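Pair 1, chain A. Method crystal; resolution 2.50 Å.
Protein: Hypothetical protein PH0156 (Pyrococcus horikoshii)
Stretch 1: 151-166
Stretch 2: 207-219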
# COMPACT_ATOMS: atom_id res chain seq x y z
N GLU A 151 -17.81 -8.04 -5.03
CA GLU A 151 -16.38 -8.17 -4.76
C GLU A 151 -16.10 -7.86 -3.30
O GLU A 151 -16.99 -7.45 -2.57
CB GLU A 151 -15.59 -7.23 -5.68
CG GLU A 151 -16.04 -5.77 -5.65
CD GLU A 151 -15.28 -4.92 -6.67
OE1 GLU A 151 -15.17 -5.34 -7.84
OE2 GLU A 151 -14.82 -3.82 -6.31
N LEU A 152 -14.85 -8.05 -2.90
CA LEU A 152 -14.44 -7.81 -1.52
C LEU A 152 -14.91 -6.46 -0.98
O LEU A 152 -15.35 -6.35 0.16
CB LEU A 152 -12.91 -7.90 -1.42
CG LEU A 152 -12.18 -7.98 -0.08
CD1 LEU A 152 -11.47 -6.67 0.18
CD2 LEU A 152 -13.13 -8.35 1.06
N GLU A 153 -14.84 -5.42 -1.81
CA GLU A 153 -15.24 -4.10 -1.37
C GLU A 153 -16.74 -3.97 -1.10
O GLU A 153 -17.15 -3.23 -0.21
CB GLU A 153 -14.76 -3.07 -2.39
CG GLU A 153 -13.24 -2.87 -2.40
CD GLU A 153 -12.45 -3.99 -3.10
OE1 GLU A 153 -11.20 -3.86 -3.14
OE2 GLU A 153 -13.05 -4.97 -3.61
N LEU A 154 -17.55 -4.71 -1.86
CA LEU A 154 -18.99 -4.69 -1.69
C LEU A 154 -19.33 -5.19 -0.28
O LEU A 154 -20.19 -4.64 0.40
CB LEU A 154 -19.69 -5.55 -2.75
CG LEU A 154 -21.20 -5.28 -2.88
CD1 LEU A 154 -21.38 -3.86 -3.38
CD2 LEU A 154 -21.87 -6.27 -3.83
N SER A 155 -18.65 -6.24 0.15
CA SER A 155 -18.88 -6.78 1.49
C SER A 155 -18.41 -5.76 2.53
O SER A 155 -19.07 -5.57 3.55
CB SER A 155 -18.11 -8.08 1.68
OG SER A 155 -18.51 -9.06 0.74
N LEU A 156 -17.26 -5.13 2.27
CA LEU A 156 -16.71 -4.11 3.17
C LEU A 156 -17.68 -2.94 3.25
O LEU A 156 -17.87 -2.34 4.31
CB LEU A 156 -15.35 -3.61 2.65
CG LEU A 156 -14.03 -4.17 3.21
CD1 LEU A 156 -13.89 -3.78 4.69
CD2 LEU A 156 -13.98 -5.67 3.06
N ALA A 157 -18.30 -2.62 2.13
CA ALA A 157 -19.27 -1.53 2.08
C ALA A 157 -20.49 -1.91 2.93
O ALA A 157 -21.11 -1.05 3.56
CB ALA A 157 -19.70 -1.26 0.64
N TYR A 158 -20.83 -3.20 2.95
CA TYR A 158 -21.98 -3.66 3.72
C TYR A 158 -21.70 -3.58 5.22
O TYR A 158 -22.59 -3.28 6.02
CB TYR A 158 -22.37 -5.08 3.30
CG TYR A 158 -23.65 -5.57 3.93
CD1 TYR A 158 -23.64 -6.34 5.08
CD2 TYR A 158 -24.89 -5.23 3.38
CE1 TYR A 158 -24.81 -6.76 5.68
CE2 TYR A 158 -26.08 -5.64 3.97
CZ TYR A 158 -26.03 -6.42 5.13
OH TYR A 158 -27.20 -6.83 5.72
N LEU A 159 -20.46 -3.86 5.59
CA LEU A 159 -20.06 -3.78 6.98
C LEU A 159 -20.15 -2.31 7.40
O LEU A 159 -20.60 -2.00 8.50
CB LEU A 159 -18.63 -4.29 7.16
CG LEU A 159 -18.04 -4.20 8.58
CD1 LEU A 159 -18.89 -5.00 9.55
CD2 LEU A 159 -16.61 -4.73 8.58
N ALA A 160 -19.72 -1.41 6.52
CA ALA A 160 -19.77 0.02 6.81
C ALA A 160 -21.22 0.43 7.03
O ALA A 160 -21.52 1.23 7.92
CB ALA A 160 -19.16 0.82 5.65
N LYS A 161 -22.11 -0.12 6.22
CA LYS A 161 -23.53 0.17 6.34
C LYS A 161 -24.04 -0.25 7.72
O LYS A 161 -24.59 0.57 8.46
CB LYS A 161 -24.30 -0.58 5.24
CG LYS A 161 -25.79 -0.26 5.20
CD LYS A 161 -26.41 -0.83 3.94
CE LYS A 161 -27.87 -0.45 3.80
NZ LYS A 161 -28.42 -0.90 2.49
N LEU A 162 -23.86 -1.51 8.08
CA LEU A 162 -24.32 -1.99 9.38
C LEU A 162 -23.78 -1.15 10.52
O LEU A 162 -24.45 -0.96 11.54
CB LEU A 162 -23.88 -3.44 9.60
CG LEU A 162 -24.36 -4.45 8.55
CD1 LEU A 162 -24.06 -5.87 9.05
CD2 LEU A 162 -25.84 -4.27 8.29
N ASP A 163 -22.57 -0.64 10.33
CA ASP A 163 -21.90 0.19 11.33
C ASP A 163 -22.49 1.61 11.33
O ASP A 163 -22.10 2.45 12.15
CB ASP A 163 -20.40 0.23 11.02
CG ASP A 163 -19.56 0.66 12.21
OD1 ASP A 163 -18.37 0.94 11.99
OD2 ASP A 163 -20.06 0.71 13.34
N GLY A 164 -23.41 1.87 10.42
CA GLY A 164 -24.03 3.19 10.34
C GLY A 164 -23.19 4.26 9.67
O GLY A 164 -23.59 5.44 9.65
N ILE A 165 -22.05 3.88 9.11
CA ILE A 165 -21.16 4.83 8.44
C ILE A 165 -21.78 5.43 7.18
O ILE A 165 -21.83 6.65 7.02
CB ILE A 165 -19.80 4.17 8.02
CG1 ILE A 165 -19.10 3.52 9.23
CG2 ILE A 165 -18.90 5.21 7.39
CD1 ILE A 165 -18.65 4.49 10.29
N LEU A 166 -22.27 4.58 6.28
CA LEU A 166 -22.85 5.04 5.02
C LEU A 166 -24.07 5.92 5.24
O LEU A 166 -24.46 6.69 4.36
CB LEU A 166 -23.23 3.85 4.14
CG LEU A 166 -22.10 2.87 3.82
CD1 LEU A 166 -22.55 1.89 2.72
CD2 LEU A 166 -20.87 3.65 3.37
N LEU A 207 -6.26 -0.21 6.36
CA LEU A 207 -7.48 0.31 6.95
C LEU A 207 -8.42 -0.83 7.34
O LEU A 207 -9.07 -0.79 8.39
CB LEU A 207 -8.18 1.25 5.95
CG LEU A 207 -9.60 1.70 6.30
CD1 LEU A 207 -9.60 2.49 7.62
CD2 LEU A 207 -10.16 2.53 5.16
N TYR A 208 -8.49 -1.86 6.50
CA TYR A 208 -9.36 -3.00 6.78
C TYR A 208 -8.94 -3.68 8.09
O TYR A 208 -9.80 -4.01 8.93
CB TYR A 208 -9.33 -3.98 5.60
CG TYR A 208 -9.71 -3.32 4.29
CD1 TYR A 208 -9.32 -3.86 3.07
CD2 TYR A 208 -10.42 -2.11 4.27
CE1 TYR A 208 -9.62 -3.22 1.86
CE2 TYR A 208 -10.73 -1.45 3.07
CZ TYR A 208 -10.32 -2.01 1.87
OH TYR A 208 -10.55 -1.38 0.67
N GLU A 209 -7.64 -3.89 8.27
CA GLU A 209 -7.09 -4.50 9.48
C GLU A 209 -7.44 -3.65 10.70
O GLU A 209 -7.93 -4.16 11.71
CB GLU A 209 -5.55 -4.61 9.41
CG GLU A 209 -5.02 -5.69 8.46
CD GLU A 209 -3.50 -5.78 8.42
OE1 GLU A 209 -2.89 -6.00 9.49
OE2 GLU A 209 -2.91 -5.62 7.33
N LYS A 210 -7.19 -2.35 10.60
CA LYS A 210 -7.48 -1.44 11.69
C LYS A 210 -8.97 -1.40 12.01
O LYS A 210 -9.38 -1.67 13.13
CB LYS A 210 -6.98 -0.04 11.35
CG LYS A 210 -7.13 0.94 12.49
CD LYS A 210 -6.72 2.34 12.09
CE LYS A 210 -6.97 3.33 13.23
NZ LYS A 210 -6.98 4.73 12.72
N TYR A 211 -9.78 -1.05 11.01
CA TYR A 211 -11.23 -0.96 11.16
C TYR A 211 -11.86 -2.23 11.72
O TYR A 211 -12.68 -2.18 12.64
CB TYR A 211 -11.86 -0.61 9.80
CG TYR A 211 -13.36 -0.44 9.83
CD1 TYR A 211 -13.97 0.42 10.75
CD2 TYR A 211 -14.17 -1.12 8.92
CE1 TYR A 211 -15.35 0.61 10.76
CE2 TYR A 211 -15.55 -0.94 8.92
CZ TYR A 211 -16.14 -0.08 9.84
OH TYR A 211 -17.50 0.09 9.85
N ILE A 212 -11.48 -3.38 11.19
CA ILE A 212 -12.06 -4.62 11.68
C ILE A 212 -11.49 -4.99 13.04
O ILE A 212 -12.21 -5.42 13.93
CB ILE A 212 -11.82 -5.77 10.68
CG1 ILE A 212 -12.57 -5.46 9.38
CG2 ILE A 212 -12.25 -7.11 11.29
CD1 ILE A 212 -12.49 -6.54 8.32
N GLY A 213 -10.18 -4.79 13.21
CA GLY A 213 -9.53 -5.10 14.46
C GLY A 213 -10.12 -4.34 15.63
O GLY A 213 -10.27 -4.87 16.73
N ILE A 214 -10.47 -3.08 15.40
CA ILE A 214 -11.06 -2.28 16.45
C ILE A 214 -12.51 -2.72 16.72
O ILE A 214 -12.92 -2.80 17.87
CB ILE A 214 -11.00 -0.79 16.08
CG1 ILE A 214 -9.55 -0.32 16.14
CG2 ILE A 214 -11.88 0.02 17.02
CD1 ILE A 214 -9.34 1.12 15.67
N MET A 215 -13.26 -3.00 15.66
CA MET A 215 -14.66 -3.43 15.78
C MET A 215 -14.75 -4.65 16.66
O MET A 215 -15.67 -4.78 17.47
CB MET A 215 -15.27 -3.75 14.41
CG MET A 215 -16.75 -4.16 14.48
SD MET A 215 -17.59 -4.25 12.88
CE MET A 215 -17.81 -2.50 12.60
N ILE A 216 -13.81 -5.57 16.50
CA ILE A 216 -13.78 -6.79 17.28
C ILE A 216 -13.75 -6.44 18.76
O ILE A 216 -14.22 -7.22 19.60
CB ILE A 216 -12.57 -7.64 16.90
CG1 ILE A 216 -12.71 -8.10 15.45
CG2 ILE A 216 -12.45 -8.84 17.82
CD1 ILE A 216 -11.62 -9.02 14.98
N HIS A 217 -13.22 -5.27 19.08
CA HIS A 217 -13.14 -4.81 20.45
C HIS A 217 -14.32 -3.94 20.90
O HIS A 217 -14.76 -4.05 22.04
CB HIS A 217 -11.83 -4.04 20.67
CG HIS A 217 -10.63 -4.92 20.84
ND1 HIS A 217 -9.36 -4.51 20.51
CD2 HIS A 217 -10.51 -6.18 21.32
CE1 HIS A 217 -8.50 -5.48 20.79
NE2 HIS A 217 -9.18 -6.51 21.28
N ARG A 218 -14.85 -3.09 20.02
CA ARG A 218 -15.97 -2.23 20.41
C ARG A 218 -17.35 -2.83 20.19
O ARG A 218 -18.28 -2.54 20.95
CB ARG A 218 -15.90 -0.87 19.70
CG ARG A 218 -16.09 -0.90 18.18
CD ARG A 218 -16.12 0.53 17.62
NE ARG A 218 -15.96 0.56 16.16
CZ ARG A 218 -16.93 0.38 15.28
NH1 ARG A 218 -18.17 0.14 15.69
NH2 ARG A 218 -16.66 0.41 13.98
N ASN A 219 -17.50 -3.65 19.15
CA ASN A 219 -18.78 -4.27 18.85
C ASN A 219 -18.59 -5.58 18.11
O ASN A 219 -18.88 -5.69 16.92
CB ASN A 219 -19.65 -3.32 18.03
CG ASN A 219 -21.09 -3.80 17.88
OD1 ASN A 219 -21.95 -3.05 17.42
ND2 ASN A 219 -21.34 -5.05 18.27
O HOH W 1 -9.73 -1.83 -1.62

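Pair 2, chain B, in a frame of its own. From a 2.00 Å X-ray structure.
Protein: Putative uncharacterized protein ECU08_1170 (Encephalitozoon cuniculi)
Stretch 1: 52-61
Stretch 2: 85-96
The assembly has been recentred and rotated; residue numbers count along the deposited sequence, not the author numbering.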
# COMPACT_ATOMS: atom_id res chain seq x y z
N ARG B 52 -6.68 -14.27 -12.98
CA ARG B 52 -7.15 -13.33 -11.97
C ARG B 52 -8.38 -12.55 -12.46
O ARG B 52 -9.33 -12.32 -11.69
CB ARG B 52 -6.04 -12.38 -11.49
CG ARG B 52 -4.96 -13.09 -10.67
CD ARG B 52 -4.15 -12.14 -9.81
NE ARG B 52 -3.39 -12.86 -8.80
CZ ARG B 52 -2.16 -13.37 -8.98
NH1 ARG B 52 -1.53 -13.24 -10.13
NH2 ARG B 52 -1.56 -14.01 -7.98
N LEU B 53 -8.37 -12.18 -13.74
CA LEU B 53 -9.50 -11.47 -14.35
C LEU B 53 -10.76 -12.32 -14.41
O LEU B 53 -11.86 -11.85 -14.12
CB LEU B 53 -9.14 -11.00 -15.75
CG LEU B 53 -8.01 -9.98 -15.85
CD1 LEU B 53 -7.78 -9.59 -17.29
CD2 LEU B 53 -8.35 -8.76 -15.02
N LYS B 54 -10.60 -13.57 -14.84
CA LYS B 54 -11.69 -14.54 -14.84
C LYS B 54 -12.25 -14.72 -13.44
O LYS B 54 -13.46 -14.78 -13.25
CB LYS B 54 -11.21 -15.88 -15.38
CG LYS B 54 -10.84 -15.87 -16.84
CD LYS B 54 -10.33 -17.25 -17.28
CE LYS B 54 -10.08 -17.29 -18.79
NZ LYS B 54 -9.15 -18.39 -19.18
N SER B 55 -11.36 -14.83 -12.46
CA SER B 55 -11.77 -14.95 -11.06
C SER B 55 -12.59 -13.73 -10.61
O SER B 55 -13.64 -13.86 -9.99
CB SER B 55 -10.53 -15.12 -10.17
OG SER B 55 -10.89 -15.30 -8.81
N LEU B 56 -12.08 -12.54 -10.91
CA LEU B 56 -12.80 -11.31 -10.60
C LEU B 56 -14.15 -11.24 -11.31
O LEU B 56 -15.15 -10.86 -10.70
CB LEU B 56 -11.96 -10.09 -10.98
CG LEU B 56 -10.86 -9.73 -9.98
CD1 LEU B 56 -9.88 -8.71 -10.58
CD2 LEU B 56 -11.50 -9.20 -8.70
N VAL B 57 -14.18 -11.58 -12.59
CA VAL B 57 -15.43 -11.47 -13.34
C VAL B 57 -16.50 -12.36 -12.72
O VAL B 57 -17.66 -11.96 -12.60
CB VAL B 57 -15.24 -11.79 -14.82
CG1 VAL B 57 -16.55 -12.26 -15.44
CG2 VAL B 57 -14.71 -10.57 -15.56
N ASN B 58 -16.09 -13.55 -12.30
CA ASN B 58 -16.98 -14.46 -11.59
C ASN B 58 -17.44 -13.90 -10.25
O ASN B 58 -18.61 -14.00 -9.90
CB ASN B 58 -16.29 -15.80 -11.37
CG ASN B 58 -17.22 -16.84 -10.82
OD1 ASN B 58 -18.37 -16.93 -11.24
ND2 ASN B 58 -16.74 -17.63 -9.87
N SER B 59 -16.50 -13.33 -9.49
CA SER B 59 -16.84 -12.74 -8.20
C SER B 59 -17.83 -11.60 -8.33
O SER B 59 -18.65 -11.36 -7.43
CB SER B 59 -15.56 -12.25 -7.49
OG SER B 59 -14.70 -13.33 -7.17
N LEU B 60 -17.77 -10.88 -9.44
CA LEU B 60 -18.61 -9.70 -9.60
C LEU B 60 -19.77 -9.90 -10.57
O LEU B 60 -20.34 -8.94 -11.07
CB LEU B 60 -17.77 -8.51 -10.03
CG LEU B 60 -16.81 -7.99 -8.97
CD1 LEU B 60 -15.67 -7.22 -9.63
CD2 LEU B 60 -17.56 -7.11 -7.97
N ARG B 61 -20.14 -11.16 -10.82
CA ARG B 61 -21.16 -11.47 -11.83
C ARG B 61 -22.54 -10.86 -11.52
O ARG B 61 -23.32 -10.58 -12.43
CB ARG B 61 -21.26 -12.98 -12.06
CG ARG B 61 -21.78 -13.77 -10.87
CD ARG B 61 -21.67 -15.26 -11.11
NE ARG B 61 -22.18 -16.02 -9.97
CZ ARG B 61 -21.46 -16.36 -8.91
NH1 ARG B 61 -20.18 -16.00 -8.83
NH2 ARG B 61 -22.01 -17.05 -7.92
N LYS B 85 -10.23 -1.28 -21.53
CA LYS B 85 -11.35 -1.98 -20.93
C LYS B 85 -10.97 -2.63 -19.60
O LYS B 85 -11.77 -2.68 -18.68
CB LYS B 85 -11.92 -3.02 -21.91
CG LYS B 85 -12.80 -2.40 -22.97
CD LYS B 85 -12.82 -3.19 -24.27
CE LYS B 85 -13.53 -2.39 -25.36
NZ LYS B 85 -13.35 -2.97 -26.72
N ILE B 86 -9.73 -3.11 -19.52
CA ILE B 86 -9.23 -3.71 -18.29
C ILE B 86 -9.14 -2.65 -17.18
O ILE B 86 -9.71 -2.83 -16.09
CB ILE B 86 -7.86 -4.37 -18.52
CG1 ILE B 86 -7.96 -5.38 -19.67
CG2 ILE B 86 -7.35 -5.05 -17.26
CD1 ILE B 86 -9.09 -6.38 -19.52
N LYS B 87 -8.44 -1.55 -17.46
CA LYS B 87 -8.33 -0.43 -16.53
C LYS B 87 -9.70 -0.00 -16.02
O LYS B 87 -9.87 0.32 -14.85
CB LYS B 87 -7.72 0.78 -17.23
CG LYS B 87 -6.20 0.82 -17.33
CD LYS B 87 -5.80 2.08 -18.10
CE LYS B 87 -4.33 2.11 -18.47
NZ LYS B 87 -3.47 2.61 -17.36
N GLU B 88 -10.67 0.03 -16.92
CA GLU B 88 -12.00 0.47 -16.57
C GLU B 88 -12.64 -0.50 -15.57
O GLU B 88 -13.35 -0.09 -14.66
CB GLU B 88 -12.84 0.56 -17.85
CG GLU B 88 -14.20 1.21 -17.70
CD GLU B 88 -14.88 1.43 -19.04
OE1 GLU B 88 -14.19 1.84 -20.00
OE2 GLU B 88 -16.10 1.18 -19.14
N PHE B 89 -12.38 -1.79 -15.75
CA PHE B 89 -12.89 -2.79 -14.83
C PHE B 89 -12.12 -2.74 -13.50
O PHE B 89 -12.71 -2.79 -12.43
CB PHE B 89 -12.79 -4.18 -15.47
CG PHE B 89 -13.40 -5.29 -14.65
CD1 PHE B 89 -14.77 -5.50 -14.65
CD2 PHE B 89 -12.60 -6.16 -13.92
CE1 PHE B 89 -15.34 -6.54 -13.92
CE2 PHE B 89 -13.15 -7.20 -13.18
CZ PHE B 89 -14.53 -7.39 -13.18
N LEU B 90 -10.80 -2.60 -13.58
CA LEU B 90 -9.96 -2.75 -12.39
C LEU B 90 -9.93 -1.48 -11.54
O LEU B 90 -9.67 -1.53 -10.33
CB LEU B 90 -8.55 -3.18 -12.79
CG LEU B 90 -8.40 -4.60 -13.37
CD1 LEU B 90 -6.97 -4.87 -13.82
CD2 LEU B 90 -8.85 -5.68 -12.38
N PHE B 91 -10.22 -0.34 -12.16
CA PHE B 91 -10.17 0.94 -11.47
C PHE B 91 -11.55 1.55 -11.35
O PHE B 91 -11.76 2.48 -10.59
CB PHE B 91 -9.24 1.92 -12.19
CG PHE B 91 -7.78 1.62 -12.00
CD1 PHE B 91 -7.07 2.20 -10.95
CD2 PHE B 91 -7.11 0.76 -12.86
CE1 PHE B 91 -5.73 1.92 -10.76
CE2 PHE B 91 -5.77 0.47 -12.67
CZ PHE B 91 -5.07 1.05 -11.63
N GLY B 92 -12.49 1.02 -12.13
CA GLY B 92 -13.81 1.62 -12.23
C GLY B 92 -14.85 0.96 -11.37
O GLY B 92 -16.03 1.29 -11.45
N ILE B 93 -14.43 0.01 -10.54
CA ILE B 93 -15.33 -0.63 -9.59
C ILE B 93 -14.74 -0.56 -8.20
O ILE B 93 -13.54 -0.72 -8.02
CB ILE B 93 -15.53 -2.11 -9.93
CG1 ILE B 93 -16.09 -2.28 -11.34
CG2 ILE B 93 -16.45 -2.76 -8.90
CD1 ILE B 93 -16.22 -3.73 -11.77
N ASP B 94 -15.61 -0.37 -7.21
CA ASP B 94 -15.18 -0.37 -5.83
C ASP B 94 -16.02 -1.34 -5.00
O ASP B 94 -17.24 -1.17 -4.86
CB ASP B 94 -15.28 1.04 -5.24
CG ASP B 94 -14.83 1.10 -3.80
OD1 ASP B 94 -13.68 0.67 -3.52
OD2 ASP B 94 -15.61 1.58 -2.95
N VAL B 95 -15.38 -2.36 -4.45
CA VAL B 95 -16.07 -3.28 -3.56
C VAL B 95 -16.14 -2.61 -2.20
O VAL B 95 -15.11 -2.33 -1.59
CB VAL B 95 -15.32 -4.63 -3.44
CG1 VAL B 95 -16.06 -5.57 -2.49
CG2 VAL B 95 -15.17 -5.28 -4.79
N VAL B 96 -17.35 -2.32 -1.73
CA VAL B 96 -17.48 -1.69 -0.43
C VAL B 96 -17.63 -2.75 0.66
O VAL B 96 -17.11 -2.59 1.76
CB VAL B 96 -18.64 -0.64 -0.38
CG1 VAL B 96 -18.69 0.19 -1.66
CG2 VAL B 96 -19.94 -1.32 -0.18

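The sharpest difference lies at the end of the first helix, where Asp A163 in pair 1 falls on Leu B60 in pair 2. Asp A163 is charged and binds polar partners. Its OD1 accepts a very short hydrogen bond of 2.5 Å from Tyr A211 OH. The same OD1 forms a salt bridge with Arg A218 NH2 at 2.7 Å, and Asp A163 OD2 accepts a hydrogen bond from Arg A218 NH1 at 3.1 Å. Leu B60 makes apolar contacts instead. Its CD1 lies 3.7 Å from Phe B89 CZ. Pair 2 has no hydrogen bonds across its stretches.

The shared frame is two helices packed at a moderate angle. The axes come within 12.4 Å at 39° in pair 1 and within 12.0 Å at 52° in pair 2. Fourteen central residues superpose with an RMSD of 0.5 Å.

The central aromatic position matches closely. Tyr A211 and Phe B89 both have chi1 in t and point toward the other stretch. Their side-chain centres lie 0.7 Å apart. The main chemical difference is the hydroxyl. Tyr A211 OH reaches the aspartate, and it also lies 3.8 Å from Ala A160 CA. Phe B89 has no hydroxyl and meets three aliphatic side chains of the first stretch, those of Leu B56, Val B57 and Leu B60. Leu B56 CB sits at the ring edge, 3.8 Å from Phe B89 CE2. Val B57, which matches Ala A160, brings CG2 to 4.0 Å from Phe B89 CZ.

Leu A159 and Leu B56 occupy the same position. Leu A159 CD2 lies 4.0 Å from Tyr A211 CE2 and 4.2 Å from Ile A212 CG1. Leu B56 CD1 meets Leu B90 CD2 at 3.7 Å, and Leu B90 matches Ile A212. The rotamers differ: chi1 is t in Leu A159 and m in Leu B56.

One turn earlier, Leu A156 and Leu B53 place their side-chain centres 0.5 Å apart and meet the same matched position, which is Tyr A208 in pair 1 and Ile B86 in pair 2. Leu A156 CG lies over one face of the Tyr A208 ring, 4.3 Å from its centroid, in a CH-pi contact. Leu B53 CD1 touches Ile B86 CD1 at 4.1 Å. Tyr A208 OH also contacts a water at 2.5 Å, and that water donates to Glu A153 OE1 at 2.9 Å.

Met A215 and Ile B93 also match, although Met A215 is helical and Ile B93 begins a strand. Both reach the position of Asp A163 and Leu B60: Met A215 CE lies 3.5 Å from Asp A163 OD1, and Ile B93 CD1 lies 4.1 Å from Leu B60 CD1. Met A215 SD also lies 3.7 Å from Leu A159 CD1.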